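Local coordinates for protein D-alanine--D-alanine ligase (Acinetobacter baumannii ACICU, PDB 5D8D) that joins two D-alanine molecules into D-alanyl-D-alanine at the expense of ATP, a step of peptidoglycan biosynthesis in the bacterial cytoplasm, at residues Thr103-Thr114 against Asn263-Thr271; Ile186-Val196 against Glu232-Phe243. All coordinates share one frame; numbering follows the deposited sequence.

Contact 1. Residues Thr103-Thr114 against Asn263-Thr271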
loop_
_atom_site.group_PDB
_atom_site.type_symbol
_atom_site.label_atom_id
_atom_site.label_comp_id
_atom_site.label_asym_id
_atom_site.label_seq_id
_atom_site.Cartn_x
_atom_site.Cartn_y
_atom_site.Cartn_z
ATOM N N THR A 103 -7.631 -4.631 0.328
ATOM C CA THR A 103 -8.544 -4.235 -0.748
ATOM C C THR A 103 -10.016 -4.199 -0.254
ATOM O O THR A 103 -10.747 -3.254 -0.521
ATOM C CB THR A 103 -8.391 -5.175 -1.953
ATOM O OG1 THR A 103 -7.081 -5.036 -2.516
ATOM C CG2 THR A 103 -9.381 -4.825 -3.039
ATOM N N LYS A 104 -10.441 -5.242 0.444
ATOM C CA LYS A 104 -11.835 -5.318 0.921
ATOM C C LYS A 104 -12.143 -4.290 2.016
ATOM O O LYS A 104 -13.229 -3.722 2.037
ATOM C CB LYS A 104 -12.174 -6.709 1.427
ATOM C CG LYS A 104 -12.327 -7.750 0.348
ATOM C CD LYS A 104 -12.091 -9.132 0.955
ATOM C CE LYS A 104 -13.030 -10.210 0.471
ATOM N NZ LYS A 104 -14.415 -10.074 1.025
ATOM N N GLN A 105 -11.178 -4.031 2.895
ATOM C CA GLN A 105 -11.362 -3.025 3.911
ATOM C C GLN A 105 -11.516 -1.693 3.239
ATOM O O GLN A 105 -12.433 -0.949 3.566
ATOM C CB GLN A 105 -10.213 -3.007 4.878
ATOM C CG GLN A 105 -10.083 -4.295 5.665
ATOM C CD GLN A 105 -8.796 -4.461 6.463
ATOM O OE1 GLN A 105 -8.801 -5.157 7.474
ATOM N NE2 GLN A 105 -7.696 -3.855 6.023
ATOM N N ILE A 106 -10.662 -1.384 2.268
ATOM C CA ILE A 106 -10.892 -0.172 1.466
ATOM C C ILE A 106 -12.294 -0.143 0.837
ATOM O O ILE A 106 -12.967 0.919 0.805
ATOM C CB ILE A 106 -9.853 0.019 0.354
ATOM C CG1 ILE A 106 -8.426 0.144 0.915
ATOM C CG2 ILE A 106 -10.172 1.267 -0.462
ATOM C CD1 ILE A 106 -8.235 1.180 1.990
ATOM N N TRP A 107 -12.736 -1.297 0.336
ATOM C CA TRP A 107 -14.089 -1.423 -0.203
ATOM C C TRP A 107 -15.230 -1.323 0.870
ATOM O O TRP A 107 -16.198 -0.593 0.639
ATOM C CB TRP A 107 -14.217 -2.689 -1.067
ATOM C CG TRP A 107 -13.469 -2.644 -2.364
ATOM C CD1 TRP A 107 -13.045 -1.531 -3.059
ATOM C CD2 TRP A 107 -13.077 -3.760 -3.133
ATOM N NE1 TRP A 107 -12.394 -1.906 -4.197
ATOM C CE2 TRP A 107 -12.393 -3.272 -4.263
ATOM C CE3 TRP A 107 -13.222 -5.141 -2.972
ATOM C CZ2 TRP A 107 -11.875 -4.113 -5.235
ATOM C CZ3 TRP A 107 -12.703 -5.977 -3.946
ATOM C CH2 TRP A 107 -12.045 -5.458 -5.059
ATOM N N GLN A 108 -15.118 -2.015 2.012
ATOM C CA GLN A 108 -16.036 -1.811 3.166
ATOM C C GLN A 108 -16.079 -0.351 3.545
ATOM O O GLN A 108 -17.132 0.222 3.750
ATOM C CB GLN A 108 -15.575 -2.603 4.372
ATOM C CG GLN A 108 -16.030 -4.047 4.346
ATOM C CD GLN A 108 -15.239 -4.976 5.265
ATOM O OE1 GLN A 108 -14.221 -4.593 5.878
ATOM N NE2 GLN A 108 -15.704 -6.231 5.356
ATOM N N GLY A 109 -14.906 0.263 3.541
ATOM C CA GLY A 109 -14.762 1.622 3.919
ATOM C C GLY A 109 -15.272 2.629 2.940
ATOM O O GLY A 109 -15.223 3.812 3.246
ATOM N N SER A 110 -15.714 2.201 1.760
ATOM C CA SER A 110 -16.213 3.134 0.746
ATOM C C SER A 110 -17.652 2.826 0.378
ATOM O O SER A 110 -18.136 3.304 -0.654
ATOM C CB SER A 110 -15.343 3.079 -0.509
ATOM O OG SER A 110 -13.972 2.925 -0.175
ATOM N N ASP A 111 -18.324 2.038 1.224
ATOM C CA ASP A 111 -19.741 1.691 1.067
ATOM C C ASP A 111 -20.026 0.825 -0.175
ATOM O O ASP A 111 -21.072 0.947 -0.816
ATOM C CB ASP A 111 -20.613 2.966 1.129
ATOM C CG ASP A 111 -21.694 2.870 2.202
ATOM O OD1 ASP A 111 -22.505 1.909 2.135
ATOM O OD2 ASP A 111 -21.707 3.736 3.119
ATOM N N LEU A 112 -19.090 -0.074 -0.471
ATOM C CA LEU A 112 -19.100 -0.916 -1.663
ATOM C C LEU A 112 -19.242 -2.343 -1.133
ATOM O O LEU A 112 -18.587 -2.710 -0.143
ATOM C CB LEU A 112 -17.792 -0.738 -2.466
ATOM C CG LEU A 112 -17.724 0.208 -3.675
ATOM C CD1 LEU A 112 -18.709 1.367 -3.641
ATOM C CD2 LEU A 112 -16.334 0.759 -3.866
ATOM N N PRO A 113 -20.081 -3.158 -1.777
ATOM C CA PRO A 113 -20.341 -4.495 -1.240
ATOM C C PRO A 113 -19.228 -5.512 -1.491
ATOM O O PRO A 113 -18.688 -5.585 -2.586
ATOM C CB PRO A 113 -21.598 -4.915 -1.986
ATOM C CG PRO A 113 -21.442 -4.263 -3.329
ATOM C CD PRO A 113 -20.726 -2.959 -3.087
ATOM N N THR A 114 -18.942 -6.310 -0.479
ATOM C CA THR A 114 -17.937 -7.334 -0.552
ATOM C C THR A 114 -18.266 -8.343 0.540
ATOM O O THR A 114 -18.930 -7.997 1.510
ATOM C CB THR A 114 -16.530 -6.724 -0.380
ATOM O OG1 THR A 114 -15.547 -7.732 -0.582
ATOM C CG2 THR A 114 -16.324 -6.128 0.994
ATOM N N ASN A 263 -27.566 -9.884 -6.603
ATOM C CA ASN A 263 -26.643 -8.896 -6.056
ATOM C C ASN A 263 -25.196 -9.126 -6.489
ATOM O O ASN A 263 -24.727 -10.272 -6.611
ATOM C CB ASN A 263 -26.649 -8.933 -4.534
ATOM C CG ASN A 263 -28.004 -8.669 -3.958
ATOM O OD1 ASN A 263 -28.619 -7.658 -4.283
ATOM N ND2 ASN A 263 -28.480 -9.576 -3.093
ATOM N N PHE A 264 -24.474 -8.027 -6.656
ATOM C CA PHE A 264 -23.082 -8.126 -6.974
ATOM C C PHE A 264 -22.246 -8.092 -5.703
ATOM O O PHE A 264 -22.569 -7.402 -4.759
ATOM C CB PHE A 264 -22.721 -7.037 -7.946
ATOM C CG PHE A 264 -23.538 -7.071 -9.202
ATOM C CD1 PHE A 264 -23.621 -8.242 -9.968
ATOM C CD2 PHE A 264 -24.206 -5.942 -9.636
ATOM C CE1 PHE A 264 -24.376 -8.276 -11.127
ATOM C CE2 PHE A 264 -24.970 -5.972 -10.794
ATOM C CZ PHE A 264 -25.058 -7.141 -11.540
ATOM N N TRP A 265 -21.167 -8.861 -5.704
ATOM C CA TRP A 265 -20.207 -8.874 -4.630
ATOM C C TRP A 265 -18.776 -8.779 -5.200
ATOM O O TRP A 265 -18.360 -9.650 -5.948
ATOM C CB TRP A 265 -20.379 -10.151 -3.855
ATOM C CG TRP A 265 -21.716 -10.247 -3.185
ATOM C CD1 TRP A 265 -22.778 -10.937 -3.627
ATOM C CD2 TRP A 265 -22.120 -9.634 -1.944
ATOM N NE1 TRP A 265 -23.821 -10.816 -2.752
ATOM C CE2 TRP A 265 -23.450 -10.015 -1.711
ATOM C CE3 TRP A 265 -21.484 -8.808 -1.007
ATOM C CZ2 TRP A 265 -24.175 -9.588 -0.587
ATOM C CZ3 TRP A 265 -22.200 -8.387 0.123
ATOM C CH2 TRP A 265 -23.534 -8.775 0.316
ATOM N N LEU A 266 -18.035 -7.731 -4.821
ATOM C CA LEU A 266 -16.667 -7.527 -5.267
ATOM C C LEU A 266 -15.680 -8.504 -4.634
ATOM O O LEU A 266 -15.692 -8.705 -3.420
ATOM C CB LEU A 266 -16.222 -6.127 -4.950
ATOM C CG LEU A 266 -16.975 -5.012 -5.653
ATOM C CD1 LEU A 266 -16.711 -3.738 -4.875
ATOM C CD2 LEU A 266 -16.526 -4.822 -7.078
ATOM N N LEU A 267 -14.805 -9.080 -5.470
ATOM C CA LEU A 267 -13.892 -10.145 -5.052
ATOM C C LEU A 267 -12.445 -9.662 -4.877
ATOM O O LEU A 267 -11.856 -9.841 -3.808
ATOM C CB LEU A 267 -13.966 -11.322 -6.022
ATOM C CG LEU A 267 -14.762 -12.583 -5.645
ATOM C CD1 LEU A 267 -15.903 -12.362 -4.679
ATOM C CD2 LEU A 267 -15.253 -13.296 -6.903
ATOM N N GLU A 268 -11.876 -9.065 -5.908
ATOM C CA GLU A 268 -10.492 -8.637 -5.855
ATOM C C GLU A 268 -10.142 -7.800 -7.043
ATOM O O GLU A 268 -10.936 -7.677 -7.975
ATOM C CB GLU A 268 -9.524 -9.828 -5.755
ATOM C CG GLU A 268 -9.368 -10.659 -6.997
ATOM C CD GLU A 268 -8.197 -11.628 -6.911
ATOM O OE1 GLU A 268 -8.174 -12.443 -5.956
ATOM O OE2 GLU A 268 -7.331 -11.564 -7.826
ATOM N N VAL A 269 -8.950 -7.228 -7.000
ATOM C CA VAL A 269 -8.444 -6.341 -8.047
ATOM C C VAL A 269 -7.133 -6.922 -8.531
ATOM O O VAL A 269 -6.408 -7.584 -7.740
ATOM C CB VAL A 269 -8.245 -4.874 -7.564
ATOM C CG1 VAL A 269 -7.137 -4.755 -6.510
ATOM C CG2 VAL A 269 -7.897 -3.979 -8.722
ATOM N N ASN A 270 -6.864 -6.702 -9.829
ATOM C CA ASN A 270 -5.611 -7.084 -10.452
ATOM C C ASN A 270 -5.062 -5.920 -11.185
ATOM O O ASN A 270 -5.676 -5.461 -12.131
ATOM C CB ASN A 270 -5.816 -8.234 -11.389
ATOM C CG ASN A 270 -4.522 -8.850 -11.827
ATOM O OD1 ASN A 270 -3.446 -8.213 -11.820
ATOM N ND2 ASN A 270 -4.603 -10.107 -12.218
ATOM N N THR A 271 -3.912 -5.419 -10.719
ATOM C CA THR A 271 -3.243 -4.220 -11.284
ATOM C C THR A 271 -2.155 -4.460 -12.345
ATOM O O THR A 271 -1.706 -3.486 -12.962
ATOM C CB THR A 271 -2.569 -3.392 -10.192
ATOM O OG1 THR A 271 -1.672 -4.226 -9.468
ATOM C CG2 THR A 271 -3.580 -2.819 -9.272
#
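The hydroxyl of T114 sits between two partners: OG1 donates to the carbonyl O of L266 at 3.0 Å and accepts from NZ of K104, 3.1 Å away. Because OG1 lies anti to the backbone N (chi1 -174°), it reaches the strand although the side chain of T114 sets out away from it. One residue earlier, P113 O takes the backbone N-H of L266 at 3.2 Å, a fairly straight bond (162°) whose donor is tilted out of the carbonyl plane. L266 is thus held through both its N-H and its C=O. Its side chain packs against both helix 100-108 and residues 112-114: CB lies over one face of the W107 six-membered ring, 4.1 Å from the centroid, while CD1 reaches L112 CB. The indole's other face carries the methyl of T103, and its benzo edge abuts the backbone of L267 and E268, where the strand forms a classic beta bulge opposite D255. Beyond the bulge, V269 CG1 meets T103. W107 NE1 donates a hydrogen bond to A242 O of helix 229-245. The chemistry implies an apolar indole wall, one backbone bond and one hydroxyl-to-carbonyl bond along the strand that carries the predicted magnesium ligands E268 and N270, while K104 NZ, shared between T114 OG1 and a salt bridge to the carboxylate of E176, ties the contact to a residue of the predicted ATP site.

Contact 2. Residues Ile186-Val196 against Glu232-Phe243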
loop_
_atom_site.group_PDB
_atom_site.type_symbol
_atom_site.label_atom_id
_atom_site.label_comp_id
_atom_site.label_asym_id
_atom_site.label_seq_id
_atom_site.Cartn_x
_atom_site.Cartn_y
_atom_site.Cartn_z
ATOM N N ILE A 186 -14.065 -7.800 -14.955
ATOM C CA ILE A 186 -14.327 -6.537 -15.641
ATOM C C ILE A 186 -12.975 -5.907 -15.850
ATOM O O ILE A 186 -12.330 -5.557 -14.899
ATOM C CB ILE A 186 -15.249 -5.670 -14.793
ATOM C CG1 ILE A 186 -16.573 -6.408 -14.663
ATOM C CG2 ILE A 186 -15.436 -4.300 -15.439
ATOM C CD1 ILE A 186 -16.652 -7.393 -13.524
ATOM N N SER A 187 -12.557 -5.797 -17.094
ATOM C CA SER A 187 -11.246 -5.289 -17.438
ATOM C C SER A 187 -11.295 -3.790 -17.566
ATOM O O SER A 187 -12.345 -3.224 -17.781
ATOM C CB SER A 187 -10.774 -5.898 -18.759
ATOM O OG SER A 187 -10.673 -7.310 -18.667
ATOM N N PHE A 188 -10.142 -3.143 -17.467
ATOM C CA PHE A 188 -10.110 -1.687 -17.534
ATOM C C PHE A 188 -9.106 -1.241 -18.559
ATOM O O PHE A 188 -8.068 -1.852 -18.704
ATOM C CB PHE A 188 -9.835 -1.070 -16.134
ATOM C CG PHE A 188 -11.056 -1.010 -15.257
ATOM C CD1 PHE A 188 -11.474 -2.132 -14.558
ATOM C CD2 PHE A 188 -11.823 0.148 -15.187
ATOM C CE1 PHE A 188 -12.622 -2.120 -13.798
ATOM C CE2 PHE A 188 -12.981 0.180 -14.408
ATOM C CZ PHE A 188 -13.366 -0.963 -13.697
ATOM N N LEU A 189 -9.463 -0.200 -19.282
ATOM C CA LEU A 189 -8.576 0.457 -20.200
ATOM C C LEU A 189 -8.865 1.940 -20.212
ATOM O O LEU A 189 -9.994 2.346 -20.192
ATOM C CB LEU A 189 -8.709 -0.117 -21.592
ATOM C CG LEU A 189 -7.776 0.494 -22.616
ATOM C CD1 LEU A 189 -6.344 0.213 -22.303
ATOM C CD2 LEU A 189 -8.095 0.009 -23.996
ATOM N N ASN A 190 -7.805 2.730 -20.241
ATOM C CA ASN A 190 -7.838 4.184 -20.009
ATOM C C ASN A 190 -8.787 4.599 -18.877
ATOM O O ASN A 190 -9.688 5.426 -19.018
ATOM C CB ASN A 190 -8.067 4.904 -21.327
ATOM C CG ASN A 190 -6.983 4.563 -22.363
ATOM O OD1 ASN A 190 -5.840 4.202 -22.010
ATOM N ND2 ASN A 190 -7.335 4.663 -23.638
ATOM N N GLY A 191 -8.573 3.937 -17.751
ATOM C CA GLY A 191 -9.369 4.120 -16.561
ATOM C C GLY A 191 -10.800 3.652 -16.603
ATOM O O GLY A 191 -11.456 3.744 -15.583
ATOM N N GLN A 192 -11.293 3.128 -17.728
ATOM C CA GLN A 192 -12.750 2.811 -17.888
ATOM C C GLN A 192 -13.051 1.326 -18.103
ATOM O O GLN A 192 -12.191 0.590 -18.566
ATOM C CB GLN A 192 -13.341 3.611 -19.047
ATOM C CG GLN A 192 -13.199 5.116 -18.860
ATOM C CD GLN A 192 -13.977 5.655 -17.642
ATOM O OE1 GLN A 192 -13.394 6.326 -16.785
ATOM N NE2 GLN A 192 -15.290 5.363 -17.563
ATOM N N PRO A 193 -14.283 0.890 -17.788
ATOM C CA PRO A 193 -14.639 -0.547 -17.903
ATOM C C PRO A 193 -14.851 -1.023 -19.333
ATOM O O PRO A 193 -15.432 -0.324 -20.149
ATOM C CB PRO A 193 -15.969 -0.651 -17.144
ATOM C CG PRO A 193 -16.218 0.719 -16.548
ATOM C CD PRO A 193 -15.441 1.694 -17.352
ATOM N N LEU A 194 -14.362 -2.214 -19.615
ATOM C CA LEU A 194 -14.525 -2.857 -20.886
ATOM C C LEU A 194 -15.625 -3.922 -20.677
ATOM O O LEU A 194 -15.983 -4.223 -19.538
ATOM C CB LEU A 194 -13.175 -3.487 -21.325
ATOM C CG LEU A 194 -12.073 -2.506 -21.750
ATOM C CD1 LEU A 194 -10.719 -3.214 -21.902
ATOM C CD2 LEU A 194 -12.463 -1.804 -23.040
ATOM N N PRO A 195 -16.162 -4.499 -21.773
ATOM C CA PRO A 195 -17.211 -5.535 -21.696
ATOM C C PRO A 195 -16.876 -6.627 -20.718
ATOM O O PRO A 195 -15.714 -7.037 -20.646
ATOM C CB PRO A 195 -17.221 -6.117 -23.111
ATOM C CG PRO A 195 -16.807 -4.993 -23.966
ATOM C CD PRO A 195 -15.777 -4.245 -23.173
ATOM N N VAL A 196 -17.870 -7.089 -19.981
ATOM C CA VAL A 196 -17.604 -8.034 -18.885
ATOM C C VAL A 196 -17.402 -9.447 -19.430
ATOM O O VAL A 196 -17.822 -9.748 -20.532
ATOM C CB VAL A 196 -18.563 -7.916 -17.642
ATOM C CG1 VAL A 196 -19.532 -6.758 -17.706
ATOM C CG2 VAL A 196 -19.250 -9.198 -17.279
ATOM N N GLU A 232 -25.301 -5.660 -16.668
ATOM C CA GLU A 232 -23.904 -5.470 -17.066
ATOM C C GLU A 232 -23.426 -4.060 -16.810
ATOM O O GLU A 232 -22.382 -3.868 -16.203
ATOM C CB GLU A 232 -23.667 -5.857 -18.540
ATOM C CG GLU A 232 -22.336 -5.391 -19.173
ATOM C CD GLU A 232 -21.814 -6.259 -20.341
ATOM O OE1 GLU A 232 -22.248 -7.415 -20.512
ATOM O OE2 GLU A 232 -20.926 -5.795 -21.092
ATOM N N LYS A 233 -24.162 -3.071 -17.277
ATOM C CA LYS A 233 -23.672 -1.715 -17.134
ATOM C C LYS A 233 -23.685 -1.301 -15.633
ATOM O O LYS A 233 -22.784 -0.580 -15.165
ATOM C CB LYS A 233 -24.345 -0.765 -18.134
ATOM C CG LYS A 233 -25.709 -0.230 -17.794
ATOM C CD LYS A 233 -26.258 0.581 -18.990
ATOM C CE LYS A 233 -26.715 2.009 -18.629
ATOM N NZ LYS A 233 -27.868 2.066 -17.684
ATOM N N LYS A 234 -24.610 -1.878 -14.863
ATOM C CA LYS A 234 -24.612 -1.683 -13.434
ATOM C C LYS A 234 -23.353 -2.287 -12.775
ATOM O O LYS A 234 -22.750 -1.679 -11.900
ATOM C CB LYS A 234 -25.927 -2.224 -12.829
ATOM C CG LYS A 234 -26.409 -1.625 -11.512
ATOM C CD LYS A 234 -26.006 -0.151 -11.238
ATOM C CE LYS A 234 -26.537 0.879 -12.243
ATOM N NZ LYS A 234 -28.028 0.912 -12.247
ATOM N N LEU A 235 -22.970 -3.481 -13.199
ATOM C CA LEU A 235 -21.745 -4.129 -12.730
ATOM C C LEU A 235 -20.505 -3.304 -13.108
ATOM O O LEU A 235 -19.602 -3.153 -12.304
ATOM C CB LEU A 235 -21.583 -5.519 -13.332
ATOM C CG LEU A 235 -21.093 -6.719 -12.528
ATOM C CD1 LEU A 235 -20.238 -7.593 -13.432
ATOM C CD2 LEU A 235 -20.330 -6.409 -11.254
ATOM N N GLN A 236 -20.475 -2.758 -14.309
ATOM C CA GLN A 236 -19.332 -1.927 -14.752
ATOM C C GLN A 236 -19.201 -0.628 -13.931
ATOM O O GLN A 236 -18.112 -0.254 -13.533
ATOM C CB GLN A 236 -19.444 -1.593 -16.249
ATOM C CG GLN A 236 -19.300 -2.808 -17.148
ATOM C CD GLN A 236 -19.580 -2.509 -18.599
ATOM O OE1 GLN A 236 -20.541 -1.827 -18.945
ATOM N NE2 GLN A 236 -18.740 -3.030 -19.464
ATOM N N ALA A 237 -20.327 0.026 -13.663
ATOM C CA ALA A 237 -20.368 1.193 -12.757
ATOM C C ALA A 237 -19.862 0.858 -11.355
ATOM O O ALA A 237 -19.060 1.570 -10.766
ATOM C CB ALA A 237 -21.784 1.730 -12.674
ATOM N N LEU A 238 -20.336 -0.239 -10.820
ATOM C CA LEU A 238 -19.900 -0.684 -9.515
ATOM C C LEU A 238 -18.382 -0.923 -9.477
ATOM O O LEU A 238 -17.689 -0.482 -8.559
ATOM C CB LEU A 238 -20.649 -1.963 -9.146
ATOM C CG LEU A 238 -20.278 -2.563 -7.809
ATOM C CD1 LEU A 238 -20.766 -1.618 -6.723
ATOM C CD2 LEU A 238 -20.854 -3.972 -7.647
ATOM N N CYS A 239 -17.888 -1.625 -10.499
ATOM C CA CYS A 239 -16.473 -1.950 -10.620
ATOM C C CYS A 239 -15.638 -0.706 -10.890
ATOM O O CYS A 239 -14.509 -0.630 -10.453
ATOM C CB CYS A 239 -16.241 -3.022 -11.692
ATOM S SG CYS A 239 -16.921 -4.618 -11.202
ATOM N N LEU A 240 -16.179 0.257 -11.615
ATOM C CA LEU A 240 -15.468 1.516 -11.798
ATOM C C LEU A 240 -15.182 2.126 -10.462
ATOM O O LEU A 240 -14.076 2.557 -10.222
ATOM C CB LEU A 240 -16.272 2.493 -12.642
ATOM C CG LEU A 240 -15.670 3.866 -12.898
ATOM C CD1 LEU A 240 -14.296 3.773 -13.510
ATOM C CD2 LEU A 240 -16.610 4.612 -13.812
ATOM N N ARG A 241 -16.178 2.135 -9.585
ATOM C CA ARG A 241 -16.027 2.711 -8.249
ATOM C C ARG A 241 -15.070 1.916 -7.381
ATOM O O ARG A 241 -14.318 2.475 -6.591
ATOM C CB ARG A 241 -17.375 2.812 -7.543
ATOM C CG ARG A 241 -18.356 3.728 -8.237
ATOM C CD ARG A 241 -19.310 4.335 -7.233
ATOM N NE ARG A 241 -20.222 3.342 -6.675
ATOM C CZ ARG A 241 -20.840 3.430 -5.490
ATOM N NH1 ARG A 241 -20.637 4.458 -4.660
ATOM N NH2 ARG A 241 -21.676 2.459 -5.116
ATOM N N ALA A 242 -15.105 0.605 -7.516
ATOM C CA ALA A 242 -14.152 -0.249 -6.808
ATOM C C ALA A 242 -12.726 0.031 -7.287
ATOM O O ALA A 242 -11.770 -0.036 -6.501
ATOM C CB ALA A 242 -14.505 -1.718 -7.006
ATOM N N PHE A 243 -12.605 0.333 -8.576
ATOM C CA PHE A 243 -11.314 0.541 -9.215
ATOM C C PHE A 243 -10.753 1.869 -8.693
ATOM O O PHE A 243 -9.601 1.927 -8.253
ATOM C CB PHE A 243 -11.491 0.530 -10.751
ATOM C CG PHE A 243 -10.216 0.509 -11.557
ATOM C CD1 PHE A 243 -9.519 -0.670 -11.743
ATOM C CD2 PHE A 243 -9.750 1.669 -12.182
ATOM C CE1 PHE A 243 -8.371 -0.702 -12.541
ATOM C CE2 PHE A 243 -8.585 1.652 -12.963
ATOM C CZ PHE A 243 -7.900 0.453 -13.149
#
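F188 and F243 lie face to face in an offset stack, planes 6° and centroids 4.1 Å apart, where a beta hairpin of the ATP-grasp fold packs against helix 229-245. The two side chains run past one another in opposite directions, which brings each CB over the partner's ring as a CH-pi contact. F243 achieves this with CG anti to its backbone N (chi1 -170°). On the opposite face of F188 lies P193 CA, offset toward the rim, and at the ring's edge, near its plane, comes L240 N; L240 itself crosses the phenyl at about a right angle, its CD1 touching CE2. The type I' turn from L189 to Q192 brings G191 O to 3.5 Å from L240 CD1. Two residues before F188, I186 CD1 touches both L235 CD1 and C239 SG, each at 3.6 Å, in a layer that continues onto I254 and A256 of the neighbouring strand 252-259. The returning strand meets E232 and Q236 of the helix, with P193 CB resting on Q236 CB and V196 passing E232 in the opposite sense, CG1 against CG. There Q236, its chain extended beyond CG, delivers a weak hydrogen bond from NE2 to L194 O at 3.0 Å.

After the N-terminal parallel sheet of strands 9-13, 41-45 and 60-63, the chain reaches helix 100-108 and the segment after it, then builds the four-stranded antiparallel sheet 117-120/173-177/137-141/151-153 before entering the hairpin of strands 181-189 and 192-198. Contact 2 closes the shorter loop, from that hairpin to helix 229-245. The chain then runs through strand 252-259 into strand 264-270, where contact 1 closes the longer loop and encloses contact 2 entirely. Both contacts pack helical or loop elements onto one sheet, ordered 192-198, 181-189, 252-259, 264-270, and engage its two outermost strands. Helix 229-245 joins them: A242 packs on L266, L238 on F264, and R241 on L112.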